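Soluble epoxide hydrolase (Bacillus megaterium, PDB 4INZ) is a soluble enzyme of the epoxide hydrolase kind, built on the alpha/beta hydrolase fold with a mostly helical cap. Local coordinates at residues A[73-78]-A[217-222]. The protein carries 1 engineered substitution. Numbering follows the deposited sequence.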
# COMPACT_ATOMS: atom_id res chain seq x y z
N ARG A 73 4.96 -6.66 7.57
CA ARG A 73 6.12 -7.41 8.03
C ARG A 73 7.38 -6.81 7.41
O ARG A 73 7.40 -6.45 6.23
CB ARG A 73 6.00 -8.91 7.73
CG ARG A 73 5.84 -9.28 6.26
CD ARG A 73 5.95 -10.79 6.04
NE ARG A 73 4.96 -11.55 6.80
CZ ARG A 73 5.19 -12.76 7.31
NH1 ARG A 73 6.37 -13.34 7.15
NH2 ARG A 73 4.24 -13.39 7.99
N GLY A 74 8.43 -6.69 8.22
CA GLY A 74 9.67 -6.12 7.77
C GLY A 74 9.78 -4.62 8.01
O GLY A 74 10.88 -4.08 8.01
N TYR A 75 8.65 -3.96 8.23
CA TYR A 75 8.61 -2.50 8.39
C TYR A 75 8.54 -2.02 9.84
O TYR A 75 7.84 -2.60 10.67
CB TYR A 75 7.39 -1.92 7.66
CG TYR A 75 7.54 -1.79 6.16
CD1 TYR A 75 7.35 -2.89 5.33
CD2 TYR A 75 7.84 -0.56 5.58
CE1 TYR A 75 7.46 -2.77 3.95
CE2 TYR A 75 7.95 -0.44 4.21
CZ TYR A 75 7.76 -1.54 3.40
OH TYR A 75 7.87 -1.41 2.03
N ASN A 76 9.24 -0.92 10.11
CA ASN A 76 9.18 -0.25 11.41
C ASN A 76 9.35 -1.25 12.55
O ASN A 76 10.36 -1.95 12.62
CB ASN A 76 7.86 0.52 11.54
CG ASN A 76 7.84 1.48 12.72
OD1 ASN A 76 8.87 2.00 13.13
ND2 ASN A 76 6.65 1.70 13.28
N LEU A 77 8.36 -1.33 13.44
CA LEU A 77 8.48 -2.19 14.62
C LEU A 77 7.97 -3.61 14.41
O LEU A 77 8.05 -4.45 15.31
CB LEU A 77 7.79 -1.53 15.82
CG LEU A 77 8.46 -0.25 16.31
CD1 LEU A 77 7.54 0.51 17.28
CD2 LEU A 77 9.82 -0.52 16.96
N SER A 78 7.45 -3.90 13.22
CA SER A 78 7.00 -5.25 12.93
C SER A 78 8.18 -6.20 12.78
O SER A 78 9.28 -5.78 12.43
CB SER A 78 6.12 -5.28 11.67
OG SER A 78 4.87 -4.69 11.96
N LEU A 217 12.97 -4.52 0.55
CA LEU A 217 13.35 -4.88 -0.81
C LEU A 217 12.94 -6.30 -1.17
O LEU A 217 12.68 -6.61 -2.34
CB LEU A 217 14.85 -4.69 -1.02
CG LEU A 217 15.31 -3.23 -0.93
CD1 LEU A 217 16.83 -3.09 -0.89
CD2 LEU A 217 14.71 -2.40 -2.07
N SER A 218 12.87 -7.17 -0.17
CA SER A 218 12.51 -8.58 -0.38
C SER A 218 11.15 -8.74 -1.04
O SER A 218 10.95 -9.66 -1.85
CB SER A 218 12.58 -9.37 0.93
OG SER A 218 13.91 -9.48 1.39
N TYR A 219 10.21 -7.86 -0.71
CA TYR A 219 8.91 -7.85 -1.38
C TYR A 219 9.09 -7.82 -2.89
O TYR A 219 8.46 -8.60 -3.62
CB TYR A 219 8.13 -6.60 -0.99
CG TYR A 219 7.49 -6.60 0.38
CD1 TYR A 219 8.26 -6.52 1.53
CD2 TYR A 219 6.11 -6.63 0.51
CE1 TYR A 219 7.67 -6.49 2.77
CE2 TYR A 219 5.50 -6.60 1.74
CZ TYR A 219 6.28 -6.54 2.87
OH TYR A 219 5.68 -6.51 4.10
N TYR A 220 9.94 -6.91 -3.36
CA TYR A 220 10.15 -6.70 -4.80
C TYR A 220 10.84 -7.89 -5.45
O TYR A 220 10.66 -8.15 -6.65
CB TYR A 220 10.97 -5.43 -5.05
CG TYR A 220 10.26 -4.14 -4.73
CD1 TYR A 220 9.57 -3.44 -5.71
CD2 TYR A 220 10.28 -3.62 -3.44
CE1 TYR A 220 8.92 -2.26 -5.42
CE2 TYR A 220 9.63 -2.43 -3.14
CZ TYR A 220 8.95 -1.76 -4.14
OH TYR A 220 8.29 -0.58 -3.84
N ARG A 221 11.64 -8.59 -4.67
CA ARG A 221 12.48 -9.66 -5.22
C ARG A 221 11.71 -10.96 -5.45
O ARG A 221 12.28 -11.95 -5.91
CB ARG A 221 13.71 -9.87 -4.33
CG ARG A 221 14.65 -8.68 -4.44
CD ARG A 221 15.70 -8.61 -3.35
NE ARG A 221 16.58 -7.47 -3.60
CZ ARG A 221 17.61 -7.12 -2.85
NH1 ARG A 221 17.92 -7.83 -1.77
NH2 ARG A 221 18.34 -6.07 -3.19
N ASN A 222 10.42 -10.93 -5.14
CA ASN A 222 9.52 -12.03 -5.45
C ASN A 222 8.60 -11.72 -6.62
O ASN A 222 7.86 -12.59 -7.08
CB ASN A 222 8.67 -12.40 -4.23
CG ASN A 222 9.48 -13.06 -3.14
OD1 ASN A 222 10.38 -13.84 -3.41
ND2 ASN A 222 9.15 -12.75 -1.89
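Tyr219, on helix 213-220, donates its OH to the backbone carbonyl O of Arg73, 2.7 Å away. The hydroxyl arrives in the carbonyl plane on a lone pair, at a C=O...donor angle of 137°, and the acceptor in turn lies at the edge of the Tyr219 ring, near its plane. Beside the bond, Tyr75 and Tyr219 form an offset edge-to-face pair, edge of Tyr75 to face of Tyr219: the planes meet at 76°, and the nearest atoms are Tyr75 CE1 and Tyr219 CE1 at 3.9 Å. CG anti to the carbonyl carbon (chi1 -77°) carries the Tyr219 ring on to the Arg73 carbonyl. Arg73 adds its CG, 3.5 Å from Tyr219 OH, while its guanidinium turns off to a salt bridge with Asp95. The segments bury 143 Å², both sides summed, and the three touching residues are all buried. On the loose side Asn76, Leu77 and Ser78, the rest of a type II' turn, make no contact with 217-222; Leu77 is exposed. Consistent with a core-to-cap contact, the loop after strand 66-70 meets a helix of the mostly helical insertion between strands 131-137 and 248-253, with Leu92 of helix 89-102 against Tyr219 and strand 28-36 against Arg73.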